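Local structure of small COPII coat GTPase SAR1 (Encephalitozoon cuniculi, 6VS4) at residues I193-G196 against S197-S200; L59-D62 against S63-Y67; W211-A214 against M215-N219; R121-E124 against V125-Y129; E159-Y162 against Q163-S166. The protein belongs to the ADP-ribosylation factor family of small GTPases and holds guanosine-5'-diphosphate and a magnesium ion in a P-loop nucleotide-binding fold. All coordinates share one frame; numbering follows the deposited sequence.

Contact 1. Residues I193-G196 against S197-S200. With GDP (guanosine-5'-diphosphate), chain D.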
# COMPACT_ATOMS: atom_id res chain seq x y z
N ILE A 193 -7.16 17.55 -16.61
CA ILE A 193 -7.38 17.79 -15.19
C ILE A 193 -7.99 16.57 -14.52
O ILE A 193 -7.73 16.31 -13.34
CB ILE A 193 -8.25 19.05 -15.03
CG1 ILE A 193 -7.42 20.28 -15.38
CG2 ILE A 193 -8.80 19.17 -13.61
CD1 ILE A 193 -8.20 21.58 -15.43
N THR A 194 -8.76 15.76 -15.26
CA THR A 194 -9.40 14.59 -14.69
C THR A 194 -8.51 13.35 -14.62
O THR A 194 -8.95 12.34 -14.07
CB THR A 194 -10.67 14.24 -15.47
OG1 THR A 194 -10.35 14.16 -16.86
CG2 THR A 194 -11.72 15.31 -15.24
N SER A 195 -7.32 13.36 -15.21
CA SER A 195 -6.48 12.18 -15.12
C SER A 195 -5.84 12.09 -13.73
O SER A 195 -5.67 13.09 -13.02
CB SER A 195 -5.38 12.20 -16.18
OG SER A 195 -4.32 13.05 -15.80
N GLY A 196 -5.49 10.86 -13.34
CA GLY A 196 -4.86 10.66 -12.05
C GLY A 196 -3.45 11.22 -12.00
O GLY A 196 -3.01 11.68 -10.94
N SER A 197 -2.73 11.16 -13.13
CA SER A 197 -1.39 11.72 -13.22
C SER A 197 -1.37 13.24 -13.11
O SER A 197 -0.31 13.82 -12.86
CB SER A 197 -0.74 11.30 -14.54
OG SER A 197 -1.56 11.64 -15.64
N ALA A 198 -2.52 13.89 -13.28
CA ALA A 198 -2.57 15.34 -13.07
C ALA A 198 -2.30 15.73 -11.62
O ALA A 198 -2.04 16.91 -11.35
CB ALA A 198 -3.93 15.88 -13.52
N ASN A 199 -2.34 14.78 -10.69
CA ASN A 199 -1.99 15.02 -9.29
C ASN A 199 -0.49 14.99 -9.04
O ASN A 199 -0.07 15.20 -7.89
CB ASN A 199 -2.68 14.00 -8.38
CG ASN A 199 -4.18 14.19 -8.32
OD1 ASN A 199 -4.68 15.14 -7.74
ND2 ASN A 199 -4.92 13.25 -8.91
N SER A 200 0.33 14.73 -10.05
CA SER A 200 1.78 14.70 -9.87
C SER A 200 2.31 16.09 -9.59
O SER A 200 2.08 17.02 -10.38
CB SER A 200 2.46 14.12 -11.11
OG SER A 200 3.85 14.41 -11.09
PB GDP D . -17.11 24.28 -15.37
O1B GDP D . -18.41 24.77 -16.05
O2B GDP D . -17.16 24.42 -13.88
O3B GDP D . -15.93 25.00 -16.03
O3A GDP D . -16.94 22.75 -15.77
PA GDP D . -16.78 21.41 -14.94
O1A GDP D . -18.15 21.09 -14.35
O2A GDP D . -15.66 21.50 -13.97
O5' GDP D . -16.49 20.30 -16.04
C5' GDP D . -17.43 19.92 -17.07
C4' GDP D . -17.17 18.49 -17.48
O4' GDP D . -15.85 18.39 -18.07
C3' GDP D . -17.23 17.45 -16.35
O3' GDP D . -18.02 16.33 -16.72
C2' GDP D . -15.76 17.07 -16.15
O2' GDP D . -15.64 15.72 -15.72
C1' GDP D . -15.22 17.23 -17.56
N9 GDP D . -13.77 17.42 -17.64
C8 GDP D . -12.99 18.32 -16.96
N7 GDP D . -11.71 18.22 -17.24
C5 GDP D . -11.64 17.18 -18.16
C6 GDP D . -10.52 16.56 -18.81
O6 GDP D . -9.34 16.88 -18.73
N1 GDP D . -10.91 15.52 -19.63
C2 GDP D . -12.20 15.12 -19.84
N2 GDP D . -12.39 14.10 -20.68
N3 GDP D . -13.25 15.68 -19.25
C4 GDP D . -12.90 16.69 -18.42

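Contact 2. Residues L59-D62 against S63-Y67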
# COMPACT_ATOMS: atom_id res chain seq x y z
N LEU A 59 -8.26 20.49 -5.90
CA LEU A 59 -7.32 21.14 -4.99
C LEU A 59 -7.78 21.08 -3.54
O LEU A 59 -6.94 21.09 -2.64
CB LEU A 59 -7.13 22.60 -5.39
CG LEU A 59 -6.62 22.86 -6.81
CD1 LEU A 59 -6.76 24.33 -7.16
CD2 LEU A 59 -5.19 22.40 -6.95
N LYS A 60 -9.08 21.01 -3.30
CA LYS A 60 -9.60 21.17 -1.95
C LYS A 60 -9.49 19.88 -1.15
O LYS A 60 -9.46 18.77 -1.71
CB LYS A 60 -11.06 21.64 -2.01
CG LYS A 60 -12.06 20.55 -2.31
CD LYS A 60 -13.46 21.11 -2.49
CE LYS A 60 -14.50 20.03 -2.28
NZ LYS A 60 -14.95 19.97 -0.85
N SER A 61 -9.41 20.03 0.17
CA SER A 61 -9.52 18.91 1.10
C SER A 61 -10.97 18.85 1.57
O SER A 61 -11.44 19.77 2.23
CB SER A 61 -8.57 19.07 2.29
OG SER A 61 -7.22 18.78 1.94
N ASP A 62 -11.66 17.76 1.23
CA ASP A 62 -13.08 17.65 1.53
C ASP A 62 -13.36 17.77 3.03
O ASP A 62 -14.50 18.03 3.41
CB ASP A 62 -13.63 16.33 0.98
CG ASP A 62 -13.26 16.12 -0.47
OD1 ASP A 62 -12.18 15.54 -0.73
OD2 ASP A 62 -14.03 16.54 -1.36
N SER A 63 -12.34 17.59 3.87
CA SER A 63 -12.53 17.64 5.32
C SER A 63 -12.56 19.08 5.84
O SER A 63 -13.39 19.42 6.68
CB SER A 63 -11.42 16.85 6.01
OG SER A 63 -10.16 17.10 5.41
N THR A 64 -11.64 19.93 5.37
CA THR A 64 -11.45 21.25 5.95
C THR A 64 -11.98 22.41 5.10
O THR A 64 -12.24 23.47 5.66
CB THR A 64 -9.96 21.49 6.25
OG1 THR A 64 -9.21 21.49 5.03
CG2 THR A 64 -9.43 20.39 7.14
N ASP A 65 -12.12 22.24 3.79
CA ASP A 65 -12.46 23.34 2.90
C ASP A 65 -13.92 23.26 2.47
O ASP A 65 -14.39 22.21 2.03
CB ASP A 65 -11.53 23.33 1.69
CG ASP A 65 -10.07 23.16 2.09
OD1 ASP A 65 -9.65 23.80 3.08
OD2 ASP A 65 -9.36 22.39 1.42
N VAL A 66 -14.62 24.39 2.57
CA VAL A 66 -16.07 24.43 2.38
C VAL A 66 -16.41 25.56 1.40
O VAL A 66 -15.99 26.71 1.60
CB VAL A 66 -16.80 24.64 3.72
CG1 VAL A 66 -18.29 24.80 3.52
CG2 VAL A 66 -16.51 23.48 4.65
N TYR A 67 -17.18 25.24 0.37
CA TYR A 67 -17.66 26.26 -0.55
C TYR A 67 -18.58 27.23 0.18
O TYR A 67 -19.39 26.82 1.03
CB TYR A 67 -18.41 25.62 -1.73
CG TYR A 67 -17.53 25.09 -2.84
CD1 TYR A 67 -17.20 23.74 -2.91
CD2 TYR A 67 -17.04 25.93 -3.83
CE1 TYR A 67 -16.40 23.25 -3.93
CE2 TYR A 67 -16.24 25.45 -4.86
CZ TYR A 67 -15.93 24.11 -4.91
OH TYR A 67 -15.14 23.63 -5.93

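Contact 3. Residues W211-A214 against M215-N219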
# COMPACT_ATOMS: atom_id res chain seq x y z
N TRP A 211 4.56 28.05 -11.35
CA TRP A 211 4.88 29.22 -12.17
C TRP A 211 4.05 30.42 -11.76
O TRP A 211 4.58 31.53 -11.60
CB TRP A 211 4.67 28.90 -13.66
CG TRP A 211 4.95 30.06 -14.57
CD1 TRP A 211 6.14 30.37 -15.16
CD2 TRP A 211 4.01 31.05 -15.01
NE1 TRP A 211 6.00 31.50 -15.94
CE2 TRP A 211 4.71 31.94 -15.86
CE3 TRP A 211 2.65 31.28 -14.77
CZ2 TRP A 211 4.10 33.03 -16.47
CZ3 TRP A 211 2.05 32.37 -15.38
CH2 TRP A 211 2.77 33.23 -16.22
N LEU A 212 2.75 30.22 -11.54
CA LEU A 212 1.89 31.33 -11.13
C LEU A 212 2.34 31.91 -9.80
O LEU A 212 2.43 33.14 -9.65
CB LEU A 212 0.44 30.86 -11.04
CG LEU A 212 -0.63 31.87 -10.63
CD1 LEU A 212 -0.85 32.90 -11.74
CD2 LEU A 212 -1.92 31.14 -10.30
N GLU A 213 2.68 31.05 -8.84
CA GLU A 213 3.13 31.53 -7.54
C GLU A 213 4.43 32.32 -7.66
O GLU A 213 4.58 33.38 -7.05
CB GLU A 213 3.32 30.36 -6.57
CG GLU A 213 3.14 30.73 -5.11
CD GLU A 213 4.32 31.51 -4.54
OE1 GLU A 213 4.11 32.32 -3.61
OE2 GLU A 213 5.46 31.32 -5.03
N ALA A 214 5.37 31.82 -8.46
CA ALA A 214 6.63 32.53 -8.64
C ALA A 214 6.40 33.90 -9.27
O ALA A 214 7.06 34.88 -8.91
CB ALA A 214 7.59 31.70 -9.49
N MET A 215 5.44 33.99 -10.19
CA MET A 215 5.13 35.27 -10.83
C MET A 215 4.43 36.22 -9.86
O MET A 215 4.66 37.43 -9.91
CB MET A 215 4.29 35.04 -12.08
CG MET A 215 5.07 34.43 -13.23
SD MET A 215 6.58 35.37 -13.57
CE MET A 215 7.34 34.33 -14.82
N ILE A 216 3.57 35.69 -8.99
CA ILE A 216 2.95 36.54 -7.97
C ILE A 216 4.01 37.07 -7.01
O ILE A 216 3.96 38.22 -6.57
CB ILE A 216 1.85 35.76 -7.22
CG1 ILE A 216 0.69 35.44 -8.16
CG2 ILE A 216 1.32 36.57 -6.04
CD1 ILE A 216 -0.36 34.55 -7.54
N THR A 217 5.02 36.24 -6.70
CA THR A 217 6.12 36.67 -5.84
C THR A 217 6.96 37.73 -6.52
O THR A 217 7.45 38.66 -5.87
CB THR A 217 6.98 35.46 -5.45
OG1 THR A 217 6.17 34.49 -4.79
CG2 THR A 217 8.10 35.88 -4.52
N TYR A 218 7.16 37.60 -7.84
CA TYR A 218 7.85 38.64 -8.61
C TYR A 218 7.10 39.97 -8.52
O TYR A 218 7.72 41.03 -8.36
CB TYR A 218 8.00 38.19 -10.07
CG TYR A 218 8.80 39.13 -10.96
CD1 TYR A 218 10.14 38.89 -11.23
CD2 TYR A 218 8.20 40.23 -11.56
CE1 TYR A 218 10.87 39.75 -12.06
CE2 TYR A 218 8.92 41.09 -12.38
CZ TYR A 218 10.25 40.84 -12.63
OH TYR A 218 10.96 41.70 -13.45
N ASN A 219 5.77 39.93 -8.65
CA ASN A 219 4.98 41.15 -8.52
C ASN A 219 5.11 41.76 -7.13
O ASN A 219 5.27 42.97 -6.98
CB ASN A 219 3.52 40.87 -8.85
CG ASN A 219 3.26 40.82 -10.34
OD1 ASN A 219 4.17 40.57 -11.13
ND2 ASN A 219 2.02 41.07 -10.73

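Contact 4. Residues R121-E124 against V125-Y129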
# COMPACT_ATOMS: atom_id res chain seq x y z
N ARG A 121 -16.89 26.49 -29.92
CA ARG A 121 -17.07 27.58 -28.98
C ARG A 121 -15.78 28.37 -28.77
O ARG A 121 -15.68 29.13 -27.80
CB ARG A 121 -17.59 27.04 -27.65
CG ARG A 121 -18.93 26.32 -27.78
CD ARG A 121 -19.35 25.69 -26.47
NE ARG A 121 -19.73 26.68 -25.48
CZ ARG A 121 -19.80 26.42 -24.18
NH1 ARG A 121 -19.50 25.21 -23.72
NH2 ARG A 121 -20.16 27.38 -23.33
N PHE A 122 -14.82 28.24 -29.69
CA PHE A 122 -13.56 28.97 -29.59
C PHE A 122 -13.76 30.47 -29.72
O PHE A 122 -12.92 31.24 -29.24
CB PHE A 122 -12.58 28.49 -30.66
CG PHE A 122 -11.78 27.28 -30.24
CD1 PHE A 122 -11.89 26.77 -28.96
CD2 PHE A 122 -10.92 26.66 -31.13
CE1 PHE A 122 -11.15 25.65 -28.57
CE2 PHE A 122 -10.18 25.54 -30.75
CZ PHE A 122 -10.30 25.04 -29.47
N GLN A 123 -14.84 30.91 -30.37
CA GLN A 123 -15.13 32.33 -30.46
C GLN A 123 -15.53 32.91 -29.11
O GLN A 123 -15.11 34.01 -28.75
CB GLN A 123 -16.22 32.58 -31.50
CG GLN A 123 -16.42 34.04 -31.84
CD GLN A 123 -15.15 34.71 -32.33
OE1 GLN A 123 -14.32 34.07 -32.97
NE2 GLN A 123 -15.00 35.99 -32.03
N GLU A 124 -16.32 32.16 -28.33
CA GLU A 124 -16.59 32.58 -26.96
C GLU A 124 -15.31 32.64 -26.14
O GLU A 124 -15.11 33.56 -25.35
CB GLU A 124 -17.58 31.63 -26.28
CG GLU A 124 -18.90 31.45 -26.97
CD GLU A 124 -19.84 30.59 -26.16
OE1 GLU A 124 -19.87 30.76 -24.92
OE2 GLU A 124 -20.52 29.73 -26.75
N VAL A 125 -14.42 31.66 -26.32
CA VAL A 125 -13.19 31.61 -25.54
C VAL A 125 -12.35 32.85 -25.80
O VAL A 125 -11.84 33.48 -24.86
CB VAL A 125 -12.40 30.32 -25.84
CG1 VAL A 125 -11.04 30.37 -25.16
CG2 VAL A 125 -13.18 29.09 -25.40
N ARG A 126 -12.19 33.22 -27.07
CA ARG A 126 -11.36 34.38 -27.37
C ARG A 126 -11.99 35.66 -26.83
O ARG A 126 -11.27 36.55 -26.36
CB ARG A 126 -11.08 34.46 -28.88
CG ARG A 126 -11.97 35.37 -29.70
CD ARG A 126 -11.43 35.43 -31.13
NE ARG A 126 -10.08 35.99 -31.16
CZ ARG A 126 -9.12 35.58 -31.98
NH1 ARG A 126 -9.35 34.59 -32.83
NH2 ARG A 126 -7.92 36.15 -31.93
N GLU A 127 -13.32 35.76 -26.89
CA GLU A 127 -14.00 36.90 -26.27
C GLU A 127 -13.88 36.86 -24.75
O GLU A 127 -13.59 37.88 -24.12
CB GLU A 127 -15.46 36.94 -26.70
CG GLU A 127 -15.74 37.89 -27.87
CD GLU A 127 -16.59 37.26 -28.96
OE1 GLU A 127 -16.34 37.55 -30.15
OE2 GLU A 127 -17.51 36.48 -28.63
N ALA A 128 -14.08 35.68 -24.15
CA ALA A 128 -13.86 35.56 -22.71
C ALA A 128 -12.43 35.94 -22.35
O ALA A 128 -12.20 36.68 -21.39
CB ALA A 128 -14.18 34.14 -22.24
N TYR A 129 -11.45 35.47 -23.14
CA TYR A 129 -10.06 35.81 -22.85
C TYR A 129 -9.79 37.29 -23.04
O TYR A 129 -9.09 37.90 -22.22
CB TYR A 129 -9.12 34.98 -23.74
CG TYR A 129 -7.66 35.19 -23.40
CD1 TYR A 129 -7.11 34.66 -22.24
CD2 TYR A 129 -6.83 35.90 -24.26
CE1 TYR A 129 -5.77 34.84 -21.94
CE2 TYR A 129 -5.49 36.08 -23.96
CZ TYR A 129 -4.96 35.56 -22.81
OH TYR A 129 -3.63 35.75 -22.53

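Contact 5. Residues E159-Y162 against Q163-S166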
# COMPACT_ATOMS: atom_id res chain seq x y z
N GLU A 159 2.85 18.62 -26.08
CA GLU A 159 3.92 19.61 -26.10
C GLU A 159 4.73 19.52 -27.39
O GLU A 159 5.34 20.51 -27.81
CB GLU A 159 4.82 19.42 -24.89
CG GLU A 159 5.77 20.58 -24.64
CD GLU A 159 5.03 21.87 -24.32
OE1 GLU A 159 4.01 21.80 -23.61
OE2 GLU A 159 5.46 22.94 -24.79
N ALA A 160 4.77 18.34 -28.01
CA ALA A 160 5.49 18.13 -29.25
C ALA A 160 4.65 18.42 -30.50
O ALA A 160 5.20 18.40 -31.61
CB ALA A 160 6.01 16.69 -29.31
N ASP A 161 3.35 18.66 -30.34
CA ASP A 161 2.44 18.89 -31.46
C ASP A 161 2.40 20.38 -31.80
O ASP A 161 1.41 21.08 -31.56
CB ASP A 161 1.06 18.34 -31.13
CG ASP A 161 0.13 18.29 -32.34
OD1 ASP A 161 0.54 18.76 -33.43
OD2 ASP A 161 -1.00 17.78 -32.21
N TYR A 162 3.52 20.86 -32.36
CA TYR A 162 3.67 22.30 -32.56
C TYR A 162 2.62 22.87 -33.50
O TYR A 162 2.23 24.03 -33.36
CB TYR A 162 5.09 22.64 -33.04
CG TYR A 162 5.48 22.09 -34.39
CD1 TYR A 162 5.19 22.80 -35.56
CD2 TYR A 162 6.17 20.88 -34.51
CE1 TYR A 162 5.56 22.31 -36.80
CE2 TYR A 162 6.54 20.39 -35.76
CZ TYR A 162 6.24 21.11 -36.90
OH TYR A 162 6.60 20.65 -38.14
N GLN A 163 2.15 22.08 -34.47
CA GLN A 163 1.06 22.54 -35.34
C GLN A 163 -0.20 22.83 -34.53
O GLN A 163 -0.80 23.91 -34.65
CB GLN A 163 0.76 21.51 -36.42
CG GLN A 163 1.86 21.27 -37.43
CD GLN A 163 1.45 20.30 -38.54
OE1 GLN A 163 0.62 20.62 -39.38
NE2 GLN A 163 2.03 19.10 -38.53
N TRP A 164 -0.59 21.90 -33.66
CA TRP A 164 -1.83 22.04 -32.91
C TRP A 164 -1.72 23.15 -31.87
O TRP A 164 -2.69 23.87 -31.62
CB TRP A 164 -2.17 20.70 -32.27
CG TRP A 164 -3.42 20.62 -31.44
CD1 TRP A 164 -4.71 20.73 -31.87
CD2 TRP A 164 -3.49 20.35 -30.03
NE1 TRP A 164 -5.58 20.56 -30.81
CE2 TRP A 164 -4.86 20.33 -29.67
CE3 TRP A 164 -2.53 20.14 -29.04
CZ2 TRP A 164 -5.28 20.10 -28.37
CZ3 TRP A 164 -2.95 19.91 -27.74
CH2 TRP A 164 -4.31 19.89 -27.42
N LYS A 165 -0.54 23.31 -31.26
CA LYS A 165 -0.35 24.41 -30.32
C LYS A 165 -0.50 25.76 -31.03
O LYS A 165 -1.15 26.67 -30.50
CB LYS A 165 1.01 24.29 -29.65
CG LYS A 165 1.09 23.13 -28.65
CD LYS A 165 2.52 22.72 -28.35
CE LYS A 165 3.36 23.86 -27.83
NZ LYS A 165 4.80 23.51 -27.89
N SER A 166 0.04 25.88 -32.24
CA SER A 166 -0.13 27.12 -32.99
C SER A 166 -1.59 27.36 -33.34
O SER A 166 -2.09 28.48 -33.22
CB SER A 166 0.71 27.09 -34.27
OG SER A 166 2.07 27.38 -33.99
O HOH W 1 2.80 19.15 -35.13

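Contact 1. Residues I193-G196 against S197-S200
G196 O is gripped twice by a single residue, for both the backbone amide and the side-chain amide of N199 donate to it. N199 N lies 3.2 Å from G196 O, and N199 ND2 lies the same 3.2 Å from G196 O. Both donors reach the oxygen from one face of its peptide plane; the backbone N stands well above that plane (52°), whereas ND2 is tilted from it by less. With CG beside its own backbone N (chi1 -69°), the N199 side chain folds back over the turn, and the bond at ND2 restrains rotation of the terminal amide. One step earlier, A198 N donates to S195 O over 3.3 Å, again from above the carbonyl plane, while A198 CB packs against the same oxygen.

Bonds of this i to i+3 spacing mark the 3-10 turn in the loop that joins strand 186-190 to helix 204-223. In the P-loop GTPase fold this loop reaches the guanine base. Here I193 N makes a weak hydrogen bond of 3.1 Å to GDP O6. The T194 side chain meets the base without a hydrogen bond to O6: T194 OG1 approaches GDP C6 at 3.1 Å, and T194 CG2 touches GDP C5 at 3.5 Å. I193 N is also bonded to N146 OD1.

Away from the nucleotide, S195 OG and S197 OG share a hydrogen bond of 3.1 Å, and S195 OG has a second partner in T192 O. N199 packs on Y24, E25 and F28 of helix 9-33 and on K58, and its backbone O accepts from Q10 NE2 of the second subunit.

Contact 2. Residues L59-D62 against S63-Y67
Of the two flat groups here, the D65 carboxylate is met by S61 N on the anti side of OD2, 23° out of the carboxylate plane, and the Y67 ring is met at CE1 by the aliphatic part of K60. The S61 N to D65 OD2 bond is short, 2.7 Å, and nearly straight, with an angle of 165° at the hydrogen. S61 CB adds a contact to D65 OD2 at 3.5 Å, and the other carboxylate oxygen, OD1, takes a weak bond from T64 OG1. At the ring, K60 CD lies 3.9 Å from Y67 CE1, the lysine chain crossing the tyrosine at about a right angle; the Y67 hydroxyl is bonded to N57 OD1.

A backbone bond runs the other way between the same two residues: D65 N donates to S61 O over 3.0 Å, nearly along the C=O axis, and T64 N adds a weak bond to that oxygen. This reciprocal pair closes a turn over D62, S63 and T64 in the loop between helix 52-59 and strand 67-68. In small GTPases the loop after the first helix of the G domain carries switch I, and the position of this turn is consistent with the start of that region.

K60 bends at its last torsion (chi4 91°), bringing NZ 3.6 Å from D62 OD2 in a salt bridge, whereas K60 NZ stays 6.5 Å from D65 OD2. The latter oxygen forms instead a long, weak ion pair with K33 of helix 9-33, and S61 OG makes a weak bond to Q29 OE1. The side chains of K60, D65 and Y67 touch I78 of strand 75-80.

Contact 3. Residues W211-A214 against M215-N219
E213 O takes two hydrogen bonds from T217. The backbone T217 N is 2.9 Å from E213 O, as expected for the i to i+4 helical bond, and T217 OG1 donates to E213 O over 3.0 Å from 37° above the carbonyl plane. The hydroxyl gets there because OG1 stands beside its own backbone N (chi1 -58°) and so leans back over the preceding turn. E213 OE1 is also near T217 OG1, at 3.2 Å, but its angle is too poor for a bond.

On another side of the helix, M215 lies across the W211 indole. M215 CG sits over the six-membered ring, 3.7 Å from its centroid and 15° off the normal, a CH-pi contact. M215 SD is placed obliquely, 4.9 Å from the centroid of the W211 five-membered ring, in a Met-aromatic contact. L212 CG meets I216 CD1 at 4.1 Å, a looser apolar pair one residue further on.

All this lies on helix 204-223. W211 packs on K187 and F189 of strand 186-190 at the edge of the sheet, and both W211 and M215 touch V185, with M215 reaching P140 just before strand 141-146.

Contact 4. Residues R121-E124 against V125-Y129
Q123 NE2 donates to E127 OE1 over 2.8 Å, one helical turn on, at an angle of 155° at the hydrogen. The acceptor lies in the amide plane of Q123, yet the donor approaches OE1 from above the carboxylate plane; the two planes stand 64° apart. Q123 reaches forward because CG is trans to the backbone N (chi1 -170°) and the chain then bends at chi2. Its other amide atom, OE1, lies 3.7 Å from R126 CD, so the arginine's aliphatic part runs past the amide, while R126 NH1 has a weak bond to Q170 O.

The backbone acceptors are used in sequence. R121 O, F122 O, Q123 O and E124 O receive the amides of V125, R126, E127 and A128 in turn, the first of them, V125 N to R121 O, at 3.2 Å.

R121, at the N-cap position, holds its strongest polar partner outside the helix, a salt bridge from NH2 to D48 OD1. R121 NE also points in plane at E124 OE2, but over 3.4 Å, a weak bond within a salt bridge.

On the buried side F122 CD1 and V125 CG2 pack loosely at 4.4 Å. V125 rests on I47, F112 and V114 of the central strands, and F122 on L168 and E171 of helix 162-172. These residues form the first turns of the helix in the beta-alpha-beta unit of strand 109-115, helix 122-135 and strand 141-146, a building block of the P-loop NTPase fold.

Contact 5. Residues E159-Y162 against Q163-S166
K165 NZ bonds to two oxygens of E159, the backbone O at 3.0 Å and the carboxylate OE2 at 3.2 Å, the latter a salt bridge. The ammonium stands 61° out of the carboxylate plane. E159 curls toward it through a bend at chi2, and the lysine through one at chi3, so the lysine chain passes D161 O on its way. That carbonyl is engaged as well: K165 N donates to D161 O over 3.0 Å.

D161 is the N-cap of helix 162-172. Its OD1 accepts from W164 N in a weak capping bond of 3.3 Å, while D161 OD2 lies 3.1 Å from W164 CB. The aspartate reaches the helix end with CG opposite its own backbone N (chi1 -169°), and the carboxylate plane is 24° from the indole plane. One residue on, Y162 O receives S166 N at 3.1 Å, with a weak second bond from S166 OG.

Further out, a water bridges the cap: it donates to D161 OD1 and accepts from Q163 N, over 2.9 Å and 3.1 Å respectively, and it lies above one face of the Y162 ring, offset toward the rim. D161 also centres an inverse gamma turn, in which Y162 N weakly bonds to A160 O. H153 NE2 is hydrogen-bonded to D161 OD2, a second-shell partner that helps to fix the carboxylate, and the H153 ring meets that of W164.

The K165 bonds to E159 tie the end of helix 155-159 to the first turn of helix 162-172 at the surface; E159 and K165 both touch Y190 of strand 186-190, while W164 packs on loop residues V116, I148 and E151.

In the fold
Contact 1 alone touches the nucleotide; its I193 side chain is about 12 Å from the magnesium ion. The others stand back from it: the side chain of Y67 in contact 2 is about 8 Å from both GDP and the magnesium ion, R121 in contact 4 about 8 Å from GDP, and W164 in contact 5 about 10 Å. Contact 1 packs on helix 52-59, which runs into contact 2; their nearest atoms are about 7 Å apart. Contacts 4 and 5 come equally close, with F122 of contact 4 packing on helix 162-172. Contact 3 lies on the helix after contact 1, their centres 23 Å apart, and contacts 2 and 5, with centres 36 Å apart, flank the chain's centre.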